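Long-range contact in (S)-ureidoglycine aminohydrolase cupin domain-containing protein (Pseudomonas syringae pv. tomato, PDB 3MYX), which is of unknown function but carries a cupin domain and is possibly related to (S)-ureidoglycine aminohydrolases: residues L167-S181 with C223-V237. Sequence-based numbering, arbitrary orientation.
Sequences LRIGVWDSTPYERIS and CKWTSTGYVRKFYAV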
loop_
_atom_site.group_PDB
_atom_site.type_symbol
_atom_site.label_atom_id
_atom_site.label_comp_id
_atom_site.label_asym_id
_atom_site.label_seq_id
_atom_site.Cartn_x
_atom_site.Cartn_y
_atom_site.Cartn_z
ATOM N N LEU A 167 6.792 -9.328 1.130
ATOM C CA LEU A 167 5.723 -8.600 0.452
ATOM C C LEU A 167 5.102 -9.386 -0.676
ATOM O O LEU A 167 5.813 -9.972 -1.512
ATOM C CB LEU A 167 6.231 -7.264 -0.080
ATOM C CG LEU A 167 6.447 -6.167 0.944
ATOM C CD1 LEU A 167 7.226 -5.001 0.296
ATOM C CD2 LEU A 167 5.126 -5.683 1.523
ATOM N N ARG A 168 3.774 -9.408 -0.677
ATOM C CA ARG A 168 2.975 -9.851 -1.803
ATOM C C ARG A 168 2.075 -8.666 -2.130
ATOM O O ARG A 168 1.427 -8.090 -1.243
ATOM C CB ARG A 168 2.141 -11.083 -1.437
ATOM C CG ARG A 168 2.915 -12.377 -1.344
ATOM C CD ARG A 168 1.952 -13.534 -1.110
ATOM N NE ARG A 168 1.271 -13.460 0.187
ATOM C CZ ARG A 168 -0.026 -13.175 0.397
ATOM N NH1 ARG A 168 -0.887 -12.906 -0.597
ATOM N NH2 ARG A 168 -0.477 -13.167 1.644
ATOM N N ILE A 169 2.063 -8.300 -3.404
ATOM C CA ILE A 169 1.407 -7.079 -3.876
ATOM C C ILE A 169 0.522 -7.408 -5.065
ATOM O O ILE A 169 0.923 -8.137 -5.968
ATOM C CB ILE A 169 2.457 -6.018 -4.242
ATOM C CG1 ILE A 169 3.252 -5.622 -2.988
ATOM C CG2 ILE A 169 1.789 -4.813 -4.890
ATOM C CD1 ILE A 169 4.487 -4.761 -3.249
ATOM N N GLY A 170 -0.709 -6.916 -5.045
ATOM C CA GLY A 170 -1.611 -7.249 -6.113
ATOM C C GLY A 170 -2.962 -6.603 -5.978
ATOM O O GLY A 170 -3.087 -5.523 -5.398
ATOM N N VAL A 171 -3.955 -7.281 -6.541
ATOM C CA VAL A 171 -5.321 -6.827 -6.557
ATOM C C VAL A 171 -6.194 -7.933 -5.948
ATOM O O VAL A 171 -5.958 -9.122 -6.190
ATOM C CB VAL A 171 -5.778 -6.455 -7.985
ATOM C CG1 VAL A 171 -7.281 -6.026 -8.013
ATOM C CG2 VAL A 171 -4.916 -5.340 -8.563
ATOM N N TRP A 172 -7.166 -7.519 -5.125
ATOM C CA TRP A 172 -8.077 -8.425 -4.413
ATOM C C TRP A 172 -9.482 -7.911 -4.538
ATOM O O TRP A 172 -9.695 -6.692 -4.609
ATOM C CB TRP A 172 -7.703 -8.443 -2.947
ATOM C CG TRP A 172 -8.550 -9.148 -1.915
ATOM C CD1 TRP A 172 -8.357 -10.392 -1.446
ATOM C CD2 TRP A 172 -9.601 -8.579 -1.123
ATOM N NE1 TRP A 172 -9.236 -10.662 -0.422
ATOM C CE2 TRP A 172 -9.989 -9.544 -0.190
ATOM C CE3 TRP A 172 -10.233 -7.333 -1.099
ATOM C CZ2 TRP A 172 -10.969 -9.302 0.763
ATOM C CZ3 TRP A 172 -11.204 -7.098 -0.155
ATOM C CH2 TRP A 172 -11.547 -8.072 0.775
ATOM N N ASP A 173 -10.454 -8.816 -4.546
ATOM C CA ASP A 173 -11.836 -8.398 -4.401
ATOM C C ASP A 173 -12.624 -9.345 -3.526
ATOM O O ASP A 173 -12.174 -10.440 -3.203
ATOM C CB ASP A 173 -12.521 -8.060 -5.749
ATOM C CG ASP A 173 -12.951 -9.269 -6.602
ATOM O OD1 ASP A 173 -12.928 -10.452 -6.179
ATOM O OD2 ASP A 173 -13.323 -8.990 -7.781
ATOM N N SER A 174 -13.786 -8.880 -3.102
ATOM C CA SER A 174 -14.604 -9.657 -2.194
ATOM C C SER A 174 -16.045 -9.207 -2.236
ATOM O O SER A 174 -16.335 -8.021 -2.358
ATOM C CB SER A 174 -14.108 -9.500 -0.750
ATOM O OG SER A 174 -14.771 -10.386 0.131
ATOM N N THR A 175 -16.922 -10.172 -2.050
ATOM C CA THR A 175 -18.320 -9.928 -1.734
ATOM C C THR A 175 -18.381 -9.411 -0.274
ATOM O O THR A 175 -17.373 -9.405 0.447
ATOM C CB THR A 175 -19.125 -11.216 -1.967
ATOM O OG1 THR A 175 -18.670 -12.247 -1.089
ATOM C CG2 THR A 175 -19.009 -11.706 -3.418
ATOM N N PRO A 176 -19.556 -8.927 0.170
ATOM C CA PRO A 176 -19.637 -8.283 1.483
ATOM C C PRO A 176 -19.379 -9.237 2.631
ATOM O O PRO A 176 -19.739 -10.411 2.574
ATOM C CB PRO A 176 -21.101 -7.821 1.563
ATOM C CG PRO A 176 -21.610 -7.851 0.204
ATOM C CD PRO A 176 -20.827 -8.842 -0.573
ATOM N N TYR A 177 -18.767 -8.731 3.688
ATOM C CA TYR A 177 -18.649 -9.498 4.925
ATOM C C TYR A 177 -18.366 -8.645 6.129
ATOM O O TYR A 177 -17.983 -7.462 6.018
ATOM C CB TYR A 177 -17.597 -10.599 4.822
ATOM C CG TYR A 177 -16.152 -10.150 4.714
ATOM C CD1 TYR A 177 -15.596 -9.794 3.494
ATOM C CD2 TYR A 177 -15.335 -10.112 5.832
ATOM C CE1 TYR A 177 -14.266 -9.436 3.379
ATOM C CE2 TYR A 177 -14.005 -9.766 5.737
ATOM C CZ TYR A 177 -13.468 -9.431 4.505
ATOM O OH TYR A 177 -12.151 -9.072 4.369
ATOM N N GLU A 178 -18.570 -9.265 7.289
ATOM C CA GLU A 178 -18.332 -8.645 8.582
ATOM C C GLU A 178 -17.693 -9.664 9.488
ATOM O O GLU A 178 -18.152 -10.797 9.570
ATOM C CB GLU A 178 -19.652 -8.145 9.179
ATOM C CG GLU A 178 -19.493 -7.403 10.523
ATOM C CD GLU A 178 -20.819 -6.960 11.130
ATOM O OE1 GLU A 178 -21.866 -7.046 10.451
ATOM O OE2 GLU A 178 -20.794 -6.507 12.288
ATOM N N ARG A 179 -16.641 -9.250 10.183
ATOM C CA ARG A 179 -15.966 -10.089 11.153
ATOM C C ARG A 179 -15.736 -9.308 12.433
ATOM O O ARG A 179 -15.853 -8.080 12.465
ATOM C CB ARG A 179 -14.626 -10.570 10.588
ATOM C CG ARG A 179 -13.671 -9.462 10.144
ATOM C CD ARG A 179 -12.272 -10.000 9.905
ATOM N NE ARG A 179 -11.323 -8.945 9.540
ATOM C CZ ARG A 179 -10.785 -8.075 10.390
ATOM N NH1 ARG A 179 -11.095 -8.095 11.692
ATOM N NH2 ARG A 179 -9.934 -7.159 9.939
ATOM N N ILE A 180 -15.368 -10.024 13.480
ATOM C CA ILE A 180 -15.042 -9.389 14.743
ATOM C C ILE A 180 -13.692 -8.708 14.679
ATOM O O ILE A 180 -12.872 -8.980 13.803
ATOM C CB ILE A 180 -15.100 -10.383 15.923
ATOM C CG1 ILE A 180 -13.982 -11.427 15.828
ATOM C CG2 ILE A 180 -16.496 -11.015 16.016
ATOM C CD1 ILE A 180 -13.918 -12.341 17.071
ATOM N N SER A 181 -13.462 -7.792 15.599
ATOM C CA SER A 181 -12.167 -7.139 15.705
ATOM C C SER A 181 -11.092 -8.153 16.077
ATOM O O SER A 181 -11.290 -8.992 16.969
ATOM C CB SER A 181 -12.244 -6.064 16.783
ATOM O OG SER A 181 -11.033 -5.352 16.915
ATOM N N CYS A 223 -8.516 -4.277 14.615
ATOM C CA CYS A 223 -9.299 -3.800 13.499
ATOM C C CYS A 223 -10.509 -4.721 13.313
ATOM O O CYS A 223 -10.250 -5.916 13.174
ATOM C CB CYS A 223 -8.369 -3.904 12.284
ATOM S SG CYS A 223 -8.920 -3.243 10.736
ATOM N N LYS A 224 -11.717 -4.177 13.227
ATOM C CA LYS A 224 -12.897 -4.884 12.763
ATOM C C LYS A 224 -13.157 -4.449 11.328
ATOM O O LYS A 224 -13.043 -3.286 11.030
ATOM C CB LYS A 224 -14.078 -4.490 13.634
ATOM C CG LYS A 224 -15.367 -5.179 13.302
ATOM C CD LYS A 224 -16.511 -4.549 14.057
ATOM C CE LYS A 224 -17.836 -5.069 13.566
ATOM N NZ LYS A 224 -17.938 -6.540 13.742
ATOM N N TRP A 225 -13.489 -5.401 10.457
ATOM C CA TRP A 225 -13.861 -5.117 9.076
ATOM C C TRP A 225 -15.360 -5.301 8.915
ATOM O O TRP A 225 -15.894 -6.356 9.285
ATOM C CB TRP A 225 -13.145 -6.090 8.141
ATOM C CG TRP A 225 -13.609 -6.082 6.698
ATOM C CD1 TRP A 225 -14.821 -6.500 6.220
ATOM C CD2 TRP A 225 -12.864 -5.653 5.545
ATOM N NE1 TRP A 225 -14.874 -6.356 4.859
ATOM C CE2 TRP A 225 -13.682 -5.864 4.417
ATOM C CE3 TRP A 225 -11.573 -5.145 5.349
ATOM C CZ2 TRP A 225 -13.281 -5.521 3.130
ATOM C CZ3 TRP A 225 -11.184 -4.807 4.073
ATOM C CH2 TRP A 225 -12.024 -5.015 2.979
ATOM N N THR A 226 -16.023 -4.305 8.333
ATOM C CA THR A 226 -17.411 -4.426 7.871
ATOM C C THR A 226 -17.546 -3.832 6.486
ATOM O O THR A 226 -17.323 -2.640 6.283
ATOM C CB THR A 226 -18.412 -3.699 8.785
ATOM O OG1 THR A 226 -18.190 -4.102 10.130
ATOM C CG2 THR A 226 -19.858 -4.050 8.374
ATOM N N SER A 227 -17.946 -4.661 5.535
ATOM C CA SER A 227 -18.325 -4.193 4.212
ATOM C C SER A 227 -19.734 -4.686 3.925
ATOM O O SER A 227 -20.076 -5.832 4.203
ATOM C CB SER A 227 -17.341 -4.661 3.143
ATOM O OG SER A 227 -17.204 -6.070 3.107
ATOM N N THR A 228 -20.553 -3.804 3.376
ATOM C CA THR A 228 -21.924 -4.159 3.016
ATOM C C THR A 228 -22.097 -4.280 1.505
ATOM O O THR A 228 -23.175 -4.578 1.035
ATOM C CB THR A 228 -22.919 -3.127 3.597
ATOM O OG1 THR A 228 -22.585 -1.831 3.103
ATOM C CG2 THR A 228 -22.893 -3.147 5.145
ATOM N N GLY A 229 -21.023 -4.059 0.752
ATOM C CA GLY A 229 -21.010 -4.207 -0.692
ATOM C C GLY A 229 -19.669 -4.779 -1.122
ATOM O O GLY A 229 -18.745 -4.962 -0.316
ATOM N N TYR A 230 -19.569 -5.062 -2.411
ATOM C CA TYR A 230 -18.330 -5.453 -3.051
ATOM C C TYR A 230 -17.211 -4.463 -2.789
ATOM O O TYR A 230 -17.414 -3.239 -2.816
ATOM C CB TYR A 230 -18.592 -5.511 -4.548
ATOM C CG TYR A 230 -17.414 -5.812 -5.429
ATOM C CD1 TYR A 230 -16.991 -7.118 -5.634
ATOM C CD2 TYR A 230 -16.755 -4.805 -6.096
ATOM C CE1 TYR A 230 -15.941 -7.395 -6.501
ATOM C CE2 TYR A 230 -15.715 -5.072 -6.961
ATOM C CZ TYR A 230 -15.296 -6.363 -7.161
ATOM O OH TYR A 230 -14.268 -6.617 -8.057
ATOM N N VAL A 231 -16.010 -4.989 -2.581
ATOM C CA VAL A 231 -14.792 -4.195 -2.458
ATOM C C VAL A 231 -13.740 -4.765 -3.379
ATOM O O VAL A 231 -13.590 -5.977 -3.488
ATOM C CB VAL A 231 -14.288 -4.180 -0.998
ATOM C CG1 VAL A 231 -12.919 -3.528 -0.882
ATOM C CG2 VAL A 231 -15.279 -3.455 -0.091
ATOM N N ARG A 232 -13.005 -3.882 -4.043
ATOM C CA ARG A 232 -11.819 -4.262 -4.799
ATOM C C ARG A 232 -10.700 -3.349 -4.378
ATOM O O ARG A 232 -10.919 -2.130 -4.263
ATOM C CB ARG A 232 -12.083 -4.156 -6.287
ATOM C CG ARG A 232 -10.926 -4.540 -7.188
ATOM C CD ARG A 232 -11.347 -4.336 -8.633
ATOM N NE ARG A 232 -10.391 -4.837 -9.601
ATOM C CZ ARG A 232 -10.386 -6.059 -10.163
ATOM N NH1 ARG A 232 -11.257 -7.012 -9.875
ATOM N NH2 ARG A 232 -9.449 -6.324 -11.008
ATOM N N LYS A 233 -9.518 -3.906 -4.166
ATOM C CA LYS A 233 -8.409 -3.103 -3.677
ATOM C C LYS A 233 -7.080 -3.521 -4.255
ATOM O O LYS A 233 -6.884 -4.694 -4.561
ATOM C CB LYS A 233 -8.337 -3.182 -2.146
ATOM C CG LYS A 233 -7.864 -4.499 -1.604
ATOM C CD LYS A 233 -8.184 -4.665 -0.124
ATOM C CE LYS A 233 -7.570 -5.919 0.430
ATOM N NZ LYS A 233 -7.972 -6.153 1.870
ATOM N N PHE A 234 -6.166 -2.552 -4.359
ATOM C CA PHE A 234 -4.755 -2.851 -4.412
ATOM C C PHE A 234 -4.334 -3.182 -2.992
ATOM O O PHE A 234 -4.798 -2.543 -2.028
ATOM C CB PHE A 234 -3.943 -1.631 -4.834
ATOM C CG PHE A 234 -4.021 -1.288 -6.288
ATOM C CD1 PHE A 234 -3.542 -2.170 -7.242
ATOM C CD2 PHE A 234 -4.459 -0.033 -6.710
ATOM C CE1 PHE A 234 -3.546 -1.826 -8.595
ATOM C CE2 PHE A 234 -4.467 0.306 -8.065
ATOM C CZ PHE A 234 -4.015 -0.575 -8.999
ATOM N N TYR A 235 -3.411 -4.129 -2.851
ATOM C CA TYR A 235 -2.841 -4.435 -1.554
ATOM C C TYR A 235 -1.340 -4.635 -1.628
ATOM O O TYR A 235 -0.795 -5.050 -2.664
ATOM C CB TYR A 235 -3.474 -5.678 -0.946
ATOM C CG TYR A 235 -3.256 -6.950 -1.742
ATOM C CD1 TYR A 235 -2.095 -7.717 -1.577
ATOM C CD2 TYR A 235 -4.182 -7.368 -2.683
ATOM C CE1 TYR A 235 -1.891 -8.881 -2.306
ATOM C CE2 TYR A 235 -3.974 -8.512 -3.415
ATOM C CZ TYR A 235 -2.845 -9.263 -3.236
ATOM O OH TYR A 235 -2.698 -10.398 -4.022
ATOM N N ALA A 236 -0.694 -4.330 -0.506
ATOM C CA ALA A 236 0.646 -4.818 -0.199
ATOM C C ALA A 236 0.530 -5.458 1.172
ATOM O O ALA A 236 0.095 -4.783 2.116
ATOM C CB ALA A 236 1.673 -3.681 -0.162
ATOM N N VAL A 237 0.860 -6.744 1.289
ATOM C CA VAL A 237 0.822 -7.423 2.577
ATOM C C VAL A 237 2.151 -8.108 2.847
ATOM O O VAL A 237 2.818 -8.579 1.915
ATOM C CB VAL A 237 -0.314 -8.468 2.655
ATOM C CG1 VAL A 237 -1.680 -7.779 2.616
ATOM C CG2 VAL A 237 -0.191 -9.557 1.583
HETATM O O HOH W 1 -16.542 -6.578 0.557
HETATM O O HOH W 2 -9.466 -7.659 3.575
#
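Y177 lays its ring over the indole of W225 in an offset stack, the planes 8° apart and W225 NE1 over the centre of the Y177 ring, 3.3 Å above its plane; Y177 O sits at the indole's edge. Two broad rings suit this place, lying face to face while W225 NE1 donates to S227 OG. The cluster belongs to a cupin beta-barrel and probably faces its interior: strands 168-174 and 231-237 pair antiparallel, and past a turn the chain around 177-178 lies beside strand 223-227, which precedes 231-237. W172 completes the aromatic cluster, its CH2 meeting W225 CH2 at 3.8 Å with the six-membered rings nearly perpendicular. Over one face of W172 runs the extended chain of K233, whose NZ stands 4.0 Å from the centroid of the W172 six-membered ring, a cation-pi contact; S174 N lies on the opposite face. A lysine suits this place because its methylenes pack on the indole while the ammonium reaches E188 in a salt bridge and a water shared with Y177 OH.

Further along, Y235 turns its ring over the backbone of G170: CG stands between the backbone N and carbonyl carbon (chi1 63°), swinging the ring across the strand so that G170 CA makes a CH-pi contact. Glycine fits here because the Y235 ring and hydroxyl occupy the space beside its CA; that hydroxyl is hydrogen-bonded to N158 OD1.

On the face carrying D173 and R232, Y230 reaches in from the loop before strand 231-237, and its OH donates to D173 OD2 at 2.6 Å, on the anti side of the carboxylate but tilted out of its plane. The same oxygen forms a long salt bridge with R232 NH1 and another with R155, so the buried aspartate is probably kept as an anion.

Beyond the stack, R179's planar guanidinium suits lying flat against the W225 backbone while NH1 serves I180 O and, almost in the guanidinium plane, C223 O at 2.8 Å.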